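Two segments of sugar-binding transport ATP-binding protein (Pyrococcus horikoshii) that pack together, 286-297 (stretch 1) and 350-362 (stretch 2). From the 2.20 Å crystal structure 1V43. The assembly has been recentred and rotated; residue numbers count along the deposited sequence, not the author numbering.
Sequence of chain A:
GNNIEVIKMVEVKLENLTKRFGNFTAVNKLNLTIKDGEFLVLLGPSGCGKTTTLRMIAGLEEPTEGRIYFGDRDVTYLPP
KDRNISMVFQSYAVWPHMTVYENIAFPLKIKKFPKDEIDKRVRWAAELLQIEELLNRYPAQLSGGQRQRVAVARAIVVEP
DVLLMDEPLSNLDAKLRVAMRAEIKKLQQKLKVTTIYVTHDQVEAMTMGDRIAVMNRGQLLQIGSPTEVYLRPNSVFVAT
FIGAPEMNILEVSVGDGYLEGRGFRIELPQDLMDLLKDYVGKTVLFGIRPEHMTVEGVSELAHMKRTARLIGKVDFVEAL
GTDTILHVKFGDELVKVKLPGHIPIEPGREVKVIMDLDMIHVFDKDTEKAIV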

ATOM      1  N   PHE A 286       7.165  24.488  -5.762  1.00 37.46           N
ATOM      2  CA  PHE A 286       7.208  24.383  -4.305  1.00 37.46           C
ATOM      3  C   PHE A 286       6.770  22.971  -3.906  1.00 36.96           C
ATOM      4  O   PHE A 286       5.832  22.425  -4.477  1.00 36.70           O
ATOM      5  N   GLY A 287       7.443  22.391  -2.923  1.00 33.05           N
ATOM      6  CA  GLY A 287       7.085  21.056  -2.494  1.00 31.04           C
ATOM      7  C   GLY A 287       7.164  20.850  -0.993  1.00 30.53           C
ATOM      8  O   GLY A 287       8.111  21.292  -0.339  1.00 29.81           O
ATOM      9  N   ILE A 288       6.149  20.196  -0.437  1.00 26.29           N
ATOM     10  CA  ILE A 288       6.130  19.893   0.989  1.00 28.94           C
ATOM     11  C   ILE A 288       5.334  18.609   1.125  1.00 23.04           C
ATOM     12  O   ILE A 288       4.269  18.483   0.529  1.00 28.54           O
ATOM     13  N   ARG A 289       5.876  17.639   1.864  1.00 24.90           N
ATOM     14  CA  ARG A 289       5.208  16.342   2.022  1.00 24.74           C
ATOM     15  C   ARG A 289       4.038  16.380   2.996  1.00 22.91           C
ATOM     16  O   ARG A 289       4.099  17.084   3.995  1.00 23.20           O
ATOM     17  N   PRO A 290       2.970  15.609   2.713  1.00 22.23           N
ATOM     18  CA  PRO A 290       1.755  15.508   3.538  1.00 18.94           C
ATOM     19  C   PRO A 290       2.112  15.294   5.016  1.00 28.65           C
ATOM     20  O   PRO A 290       1.509  15.896   5.909  1.00 24.30           O
ATOM     21  N   GLU A 291       3.104  14.438   5.255  1.00 23.38           N
ATOM     22  CA  GLU A 291       3.553  14.124   6.610  1.00 26.27           C
ATOM     23  C   GLU A 291       4.420  15.217   7.230  1.00 31.63           C
ATOM     24  O   GLU A 291       4.827  15.087   8.384  1.00 27.10           O
ATOM     25  N   HIS A 292       4.718  16.278   6.476  1.00 28.92           N
ATOM     26  CA  HIS A 292       5.528  17.360   7.023  1.00 31.98           C
ATOM     27  C   HIS A 292       4.680  18.586   7.300  1.00 34.41           C
ATOM     28  O   HIS A 292       5.183  19.698   7.447  1.00 34.80           O
ATOM     29  N   MET A 293       3.379  18.356   7.381  1.00 32.64           N
ATOM     30  CA  MET A 293       2.408  19.397   7.676  1.00 29.69           C
ATOM     31  C   MET A 293       1.540  18.838   8.783  1.00 33.33           C
ATOM     32  O   MET A 293       1.580  17.641   9.078  1.00 39.87           O
ATOM     33  N   THR A 294       0.751  19.706   9.399  1.00 40.03           N
ATOM     34  CA  THR A 294      -0.148  19.284  10.458  1.00 36.67           C
ATOM     35  C   THR A 294      -1.313  20.268  10.487  1.00 39.63           C
ATOM     36  O   THR A 294      -1.393  21.161   9.645  1.00 33.43           O
ATOM     37  N   VAL A 295      -2.224  20.090  11.434  1.00 45.48           N
ATOM     38  CA  VAL A 295      -3.379  20.980  11.566  1.00 52.34           C
ATOM     39  C   VAL A 295      -3.385  21.587  12.970  1.00 49.01           C
ATOM     40  O   VAL A 295      -3.057  20.908  13.936  1.00 45.59           O
ATOM     41  N   GLU A 296      -3.758  22.857  13.083  1.00 52.99           N
ATOM     42  CA  GLU A 296      -3.807  23.509  14.389  1.00 58.13           C
ATOM     43  C   GLU A 296      -4.682  22.734  15.365  1.00 65.54           C
ATOM     44  O   GLU A 296      -5.744  22.224  14.991  1.00 64.16           O
ATOM     45  N   GLY A 297      -4.231  22.673  16.616  1.00 68.69           N
ATOM     46  CA  GLY A 297      -4.970  21.980  17.654  1.00 75.27           C
ATOM     47  C   GLY A 297      -4.970  20.482  17.467  1.00 73.33           C
ATOM     48  O   GLY A 297      -6.024  19.869  17.322  1.00 68.84           O
ATOM     49  N   GLU A 350     -13.146  24.224   8.130  1.00 55.62           N
ATOM     50  CA  GLU A 350     -11.939  24.981   7.839  1.00 52.58           C
ATOM     51  C   GLU A 350     -10.861  24.556   8.831  1.00 51.44           C
ATOM     52  O   GLU A 350     -11.166  24.226   9.977  1.00 49.66           O
ATOM     53  N   VAL A 351      -9.607  24.550   8.388  1.00 50.83           N
ATOM     54  CA  VAL A 351      -8.494  24.149   9.248  1.00 46.71           C
ATOM     55  C   VAL A 351      -7.272  25.037   9.039  1.00 48.31           C
ATOM     56  O   VAL A 351      -7.074  25.578   7.955  1.00 49.78           O
ATOM     57  N   LYS A 352      -6.470  25.205  10.086  1.00 47.61           N
ATOM     58  CA  LYS A 352      -5.250  25.993   9.981  1.00 46.91           C
ATOM     59  C   LYS A 352      -4.156  24.987   9.684  1.00 43.16           C
ATOM     60  O   LYS A 352      -3.720  24.263  10.571  1.00 44.22           O
ATOM     61  N   VAL A 353      -3.722  24.934   8.435  1.00 43.13           N
ATOM     62  CA  VAL A 353      -2.677  24.007   8.055  1.00 39.46           C
ATOM     63  C   VAL A 353      -1.319  24.594   8.424  1.00 39.94           C
ATOM     64  O   VAL A 353      -0.998  25.726   8.064  1.00 38.11           O
ATOM     65  N   ILE A 354      -0.525  23.813   9.146  1.00 39.74           N
ATOM     66  CA  ILE A 354       0.800  24.245   9.570  1.00 39.97           C
ATOM     67  C   ILE A 354       1.893  23.488   8.820  1.00 36.83           C
ATOM     68  O   ILE A 354       2.009  22.269   8.960  1.00 30.52           O
ATOM     69  N   MET A 355       2.688  24.215   8.034  1.00 33.12           N
ATOM     70  CA  MET A 355       3.789  23.639   7.266  1.00 34.98           C
ATOM     71  C   MET A 355       5.134  23.751   8.002  1.00 40.79           C
ATOM     72  O   MET A 355       5.453  24.799   8.595  1.00 32.93           O
ATOM     73  N   ASP A 356       5.925  22.681   7.953  1.00 35.26           N
ATOM     74  CA  ASP A 356       7.246  22.691   8.577  1.00 36.15           C
ATOM     75  C   ASP A 356       8.215  23.266   7.547  1.00 35.56           C
ATOM     76  O   ASP A 356       8.627  22.577   6.610  1.00 34.86           O
ATOM     77  N   LEU A 357       8.572  24.532   7.736  1.00 39.09           N
ATOM     78  CA  LEU A 357       9.473  25.245   6.843  1.00 38.71           C
ATOM     79  C   LEU A 357      10.828  24.580   6.628  1.00 38.26           C
ATOM     80  O   LEU A 357      11.460  24.776   5.590  1.00 39.51           O
ATOM     81  N   ASP A 358      11.274  23.792   7.597  1.00 31.80           N
ATOM     82  CA  ASP A 358      12.557  23.121   7.472  1.00 39.74           C
ATOM     83  C   ASP A 358      12.481  21.879   6.585  1.00 41.40           C
ATOM     84  O   ASP A 358      13.510  21.318   6.209  1.00 38.59           O
ATOM     85  N   MET A 359      11.265  21.461   6.246  1.00 30.56           N
ATOM     86  CA  MET A 359      11.061  20.286   5.396  1.00 36.84           C
ATOM     87  C   MET A 359      10.581  20.678   3.995  1.00 39.85           C
ATOM     88  O   MET A 359      10.110  19.837   3.237  1.00 38.48           O
ATOM     89  N   ILE A 360      10.715  21.952   3.652  1.00 33.53           N
ATOM     90  CA  ILE A 360      10.269  22.432   2.352  1.00 40.32           C
ATOM     91  C   ILE A 360      11.283  22.236   1.232  1.00 35.63           C
ATOM     92  O   ILE A 360      12.484  22.177   1.469  1.00 42.48           O
ATOM     93  N   HIS A 361      10.780  22.117   0.010  1.00 31.77           N
ATOM     94  CA  HIS A 361      11.628  21.954  -1.168  1.00 34.58           C
ATOM     95  C   HIS A 361      11.190  22.949  -2.249  1.00 37.98           C
ATOM     96  O   HIS A 361      10.046  23.412  -2.259  1.00 35.31           O
ATOM     97  N   VAL A 362      12.112  23.271  -3.152  1.00 40.33           N
ATOM     98  CA  VAL A 362      11.854  24.184  -4.258  1.00 37.63           C
ATOM     99  C   VAL A 362      12.601  23.628  -5.467  1.00 37.40           C
ATOM    100  O   VAL A 362      13.803  23.404  -5.400  1.00 45.31           O
TER

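The two stretches meet as antiparallel strands in two places, with a turn from each chain segment in between, and the backbone pairing sets which face of the sheet each paired residue's side chain takes. Gly287 and His361 form one hydrogen-bonded pair: Gly287 N donates to His361 O (2.9 Å) and His361 N to Gly287 O (2.8 Å). Thr294 and Ile354 form another, with Thr294 N to Ile354 O at 2.9 Å and Ile354 N to Thr294 O at 2.8 Å. Glu296 N to Lys352 O (2.9 Å) and Asp356 N to His292 O (3.1 Å) extend this second ladder at its two ends.

Because side chains alternate along a strand, Phe286, Met293, Val295, Val353, Met355 and Val362 share one face of the sheet, and the apolar packing is concentrated there. Phe286 (chi1 t) turns its ring so that its end comes nearer to stretch 2 than its CB direction suggests. CE1 of Phe286 lies 3.3 Å from Ile360 CD1, which sits at the ring edge, and CZ of Phe286 is 3.4 Å from Met355 CE. The sulfur of Met355 also approaches the edge of this ring, 5.1 Å from its centroid. Ile288, extended with both chi angles t, carries its CD1 to 3.3 Å from Met355 CB and 4.2 Å from Ile360 CG1; the extended CG1-CD1 arm of this beta-branched residue lets a side chain whose CB points sideways still reach both neighbours. Met293 (m, t, p) places its CE 3.1 Å from Val353 CG1 and 4.1 Å from Met355 CG, the flexible thioether following the contours of its neighbours. Farther along, Val295 (t) sets CG1 3.9 Å from Val351 CB, a compact beta-branched contact well suited to a strand.

On the other face, Thr294 (t) packs its methyl CG2 3.5 Å from Ile354 CB, so its apolar half serves this contact. Ile354 (m, t) extends its CD1 out from its own strand to 4.0 Å from Glu296 CA. Gly287 also belongs to this side; a CB there would point toward the same face as His361, and its ideal position lies 3.9 Å from His361 CB.

Between the paired segments, His292 and Met359, both with chi1 m, point toward the opposing stretch. Met359 folds (m, m, m) over the imidazole: its CE lies 3.3 Å from the centroid of the His292 ring in a CH-pi contact, and its SD stands 4.4 Å from that centroid, almost along the ring normal. A polarizable thioether suits the flat face of an aromatic ring.

Charge appears at the exposed margin. Lys352, extended beyond its m chi1, brings NZ to 3.0 Å from Glu296 OE2 in a salt bridge, supplemented by a weak hydrogen bond from Lys352 NZ to Glu296 OE1 at 3.4 Å. Their long aliphatic stems let both charges meet away from the apolar face. One water also joins the stretches, accepting from Arg289 NE at 3.0 Å and hydrogen-bonding His361 NE2 at 2.9 Å.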

ATOM      1  CB  PHE A 286       6.246  25.405  -3.697  1.00 36.66           C
ATOM      2  CG  PHE A 286       6.022  25.241  -2.216  1.00 40.06           C
ATOM      3  CD1 PHE A 286       6.996  25.619  -1.302  1.00 40.51           C
ATOM      4  CD2 PHE A 286       4.827  24.725  -1.736  1.00 36.20           C
ATOM      5  CE1 PHE A 286       6.779  25.491   0.065  1.00 40.96           C
ATOM      6  CE2 PHE A 286       4.605  24.594  -0.372  1.00 38.42           C
ATOM      7  CZ  PHE A 286       5.584  24.980   0.528  1.00 34.93           C
ATOM      8  CB  ILE A 288       5.509  21.041   1.828  1.00 36.63           C
ATOM      9  CG1 ILE A 288       5.635  20.699   3.310  1.00 32.65           C
ATOM     10  CG2 ILE A 288       4.062  21.291   1.428  1.00 37.09           C
ATOM     11  CD1 ILE A 288       5.106  21.759   4.211  1.00 46.77           C
ATOM     12  CB  ARG A 289       6.204  15.271   2.504  1.00 21.67           C
ATOM     13  CG  ARG A 289       7.343  14.979   1.547  1.00 25.10           C
ATOM     14  CD  ARG A 289       8.112  13.772   2.032  1.00 22.20           C
ATOM     15  NE  ARG A 289       9.334  13.516   1.282  1.00 15.31           N
ATOM     16  CZ  ARG A 289       9.410  12.809   0.167  1.00 17.30           C
ATOM     17  NH1 ARG A 289       8.318  12.275  -0.365  1.00 18.15           N
ATOM     18  NH2 ARG A 289      10.596  12.585  -0.391  1.00 20.85           N
ATOM     19  CB  PRO A 290       1.037  14.287   2.960  1.00 18.59           C
ATOM     20  CG  PRO A 290       1.416  14.346   1.484  1.00 23.41           C
ATOM     21  CD  PRO A 290       2.903  14.694   1.554  1.00 26.77           C
ATOM     22  CB  GLU A 291       4.330  12.800   6.640  1.00 25.46           C
ATOM     23  CG  GLU A 291       5.682  12.846   5.909  1.00 28.11           C
ATOM     24  CD  GLU A 291       5.603  12.361   4.461  1.00 26.18           C
ATOM     25  OE1 GLU A 291       4.584  12.612   3.791  1.00 25.55           O
ATOM     26  OE2 GLU A 291       6.573  11.733   3.991  1.00 21.70           O
ATOM     27  CB  HIS A 292       6.708  17.709   6.101  1.00 34.76           C
ATOM     28  CG  HIS A 292       7.743  16.628   6.027  1.00 25.08           C
ATOM     29  ND1 HIS A 292       7.927  15.714   7.042  1.00 31.31           N
ATOM     30  CD2 HIS A 292       8.606  16.277   5.043  1.00 24.35           C
ATOM     31  CE1 HIS A 292       8.849  14.839   6.685  1.00 20.39           C
ATOM     32  NE2 HIS A 292       9.278  15.157   5.475  1.00 28.39           N
ATOM     33  CB  MET A 293       1.532  19.689   6.458  1.00 30.84           C
ATOM     34  CG  MET A 293       2.268  20.292   5.268  1.00 32.42           C
ATOM     35  SD  MET A 293       1.280  20.217   3.758  1.00 42.66           S
ATOM     36  CE  MET A 293       0.264  21.414   4.058  1.00 20.98           C
ATOM     37  CB  THR A 294       0.573  19.264  11.816  1.00 34.98           C
ATOM     38  OG1 THR A 294      -0.233  18.553  12.769  1.00 21.85           O
ATOM     39  CG2 THR A 294       0.832  20.687  12.321  1.00 31.63           C
ATOM     40  CB  VAL A 295      -4.714  20.214  11.374  1.00 58.76           C
ATOM     41  CG1 VAL A 295      -5.869  21.076  11.823  1.00 21.85           C
ATOM     42  CG2 VAL A 295      -4.908  19.826   9.920  1.00 21.85           C
ATOM     43  CB  GLU A 296      -4.371  24.926  14.279  1.00 21.85           C
ATOM     44  CG  GLU A 296      -4.641  25.551  15.654  1.00 21.85           C
ATOM     45  CD  GLU A 296      -5.344  26.894  15.577  1.00 21.85           C
ATOM     46  OE1 GLU A 296      -6.536  26.924  15.142  1.00 21.85           O
ATOM     47  OE2 GLU A 296      -4.702  27.920  15.959  1.00 21.85           O
ATOM     48  CB  GLU A 350     -12.236  26.475   7.978  1.00 56.60           C
ATOM     49  CG  GLU A 350     -11.604  27.343   6.921  1.00 65.06           C
ATOM     50  CD  GLU A 350     -12.090  28.774   6.998  1.00 73.60           C
ATOM     51  OE1 GLU A 350     -11.916  29.403   8.067  1.00 74.14           O
ATOM     52  OE2 GLU A 350     -12.648  29.265   5.990  1.00 74.47           O
ATOM     53  CB  VAL A 351      -8.069  22.677   8.977  1.00 44.14           C
ATOM     54  CG1 VAL A 351      -9.218  21.737   9.283  1.00 49.59           C
ATOM     55  CG2 VAL A 351      -7.626  22.508   7.521  1.00 41.78           C
ATOM     56  CB  LYS A 352      -4.915  26.708  11.295  1.00 49.48           C
ATOM     57  CG  LYS A 352      -5.620  28.030  11.515  1.00 60.18           C
ATOM     58  CD  LYS A 352      -5.284  28.608  12.896  1.00 66.74           C
ATOM     59  CE  LYS A 352      -6.172  29.806  13.239  1.00 70.82           C
ATOM     60  NZ  LYS A 352      -6.032  30.226  14.668  1.00 68.10           N
ATOM     61  CB  VAL A 353      -2.719  23.722   6.552  1.00 39.08           C
ATOM     62  CG1 VAL A 353      -1.588  22.784   6.184  1.00 46.41           C
ATOM     63  CG2 VAL A 353      -4.070  23.107   6.170  1.00 42.24           C
ATOM     64  CB  ILE A 354       1.002  24.004  11.081  1.00 42.43           C
ATOM     65  CG1 ILE A 354      -0.220  24.489  11.860  1.00 42.27           C
ATOM     66  CG2 ILE A 354       2.232  24.753  11.563  1.00 45.02           C
ATOM     67  CD1 ILE A 354      -0.081  24.342  13.366  1.00 44.55           C
ATOM     68  CB  MET A 355       3.944  24.349   5.912  1.00 32.76           C
ATOM     69  CG  MET A 355       2.671  24.522   5.105  1.00 48.72           C
ATOM     70  SD  MET A 355       3.013  25.069   3.408  1.00 57.15           S
ATOM     71  CE  MET A 355       4.544  25.991   3.644  1.00 53.83           C
ATOM     72  CB  ASP A 356       7.703  21.276   8.959  1.00 34.68           C
ATOM     73  CG  ASP A 356       9.006  21.279   9.766  1.00 36.45           C
ATOM     74  OD1 ASP A 356       9.818  22.226   9.625  1.00 37.11           O
ATOM     75  OD2 ASP A 356       9.229  20.327  10.537  1.00 33.95           O
ATOM     76  CB  LEU A 357       9.662  26.681   7.355  1.00 40.96           C
ATOM     77  CG  LEU A 357       8.937  27.792   6.579  1.00 42.98           C
ATOM     78  CD1 LEU A 357       7.657  27.269   5.950  1.00 42.07           C
ATOM     79  CD2 LEU A 357       8.634  28.951   7.513  1.00 43.43           C
ATOM     80  CB  ASP A 358      13.088  22.759   8.860  1.00 42.21           C
ATOM     81  CG  ASP A 358      13.607  23.975   9.622  1.00 46.37           C
ATOM     82  OD1 ASP A 358      13.445  24.018  10.860  1.00 55.16           O
ATOM     83  OD2 ASP A 358      14.188  24.885   8.984  1.00 49.16           O
ATOM     84  CB  MET A 359      10.030  19.337   6.022  1.00 33.65           C
ATOM     85  CG  MET A 359      10.412  18.779   7.386  1.00 36.18           C
ATOM     86  SD  MET A 359      12.021  17.963   7.398  1.00 47.35           S
ATOM     87  CE  MET A 359      11.609  16.380   6.913  1.00 47.13           C
ATOM     88  CB  ILE A 360       9.880  23.926   2.446  1.00 45.95           C
ATOM     89  CG1 ILE A 360       8.505  24.041   3.106  1.00 44.73           C
ATOM     90  CG2 ILE A 360       9.915  24.580   1.078  1.00 48.68           C
ATOM     91  CD1 ILE A 360       7.962  25.445   3.174  1.00 44.23           C
ATOM     92  CB  HIS A 361      11.516  20.525  -1.721  1.00 31.47           C
ATOM     93  CG  HIS A 361      11.868  19.461  -0.728  1.00 36.03           C
ATOM     94  ND1 HIS A 361      13.166  19.055  -0.498  1.00 40.42           N
ATOM     95  CD2 HIS A 361      11.097  18.768   0.143  1.00 33.99           C
ATOM     96  CE1 HIS A 361      13.177  18.161   0.476  1.00 33.32           C
ATOM     97  NE2 HIS A 361      11.934  17.970   0.881  1.00 43.38           N
ATOM     98  CB  VAL A 362      12.399  25.600  -3.975  1.00 42.31           C
ATOM     99  CG1 VAL A 362      11.982  26.542  -5.114  1.00 34.39           C
ATOM    100  CG2 VAL A 362      11.903  26.105  -2.622  1.00 39.39           C
TER
HETATM  101  O   HOH W   1      11.712  15.250   1.822  1.00 36.14           O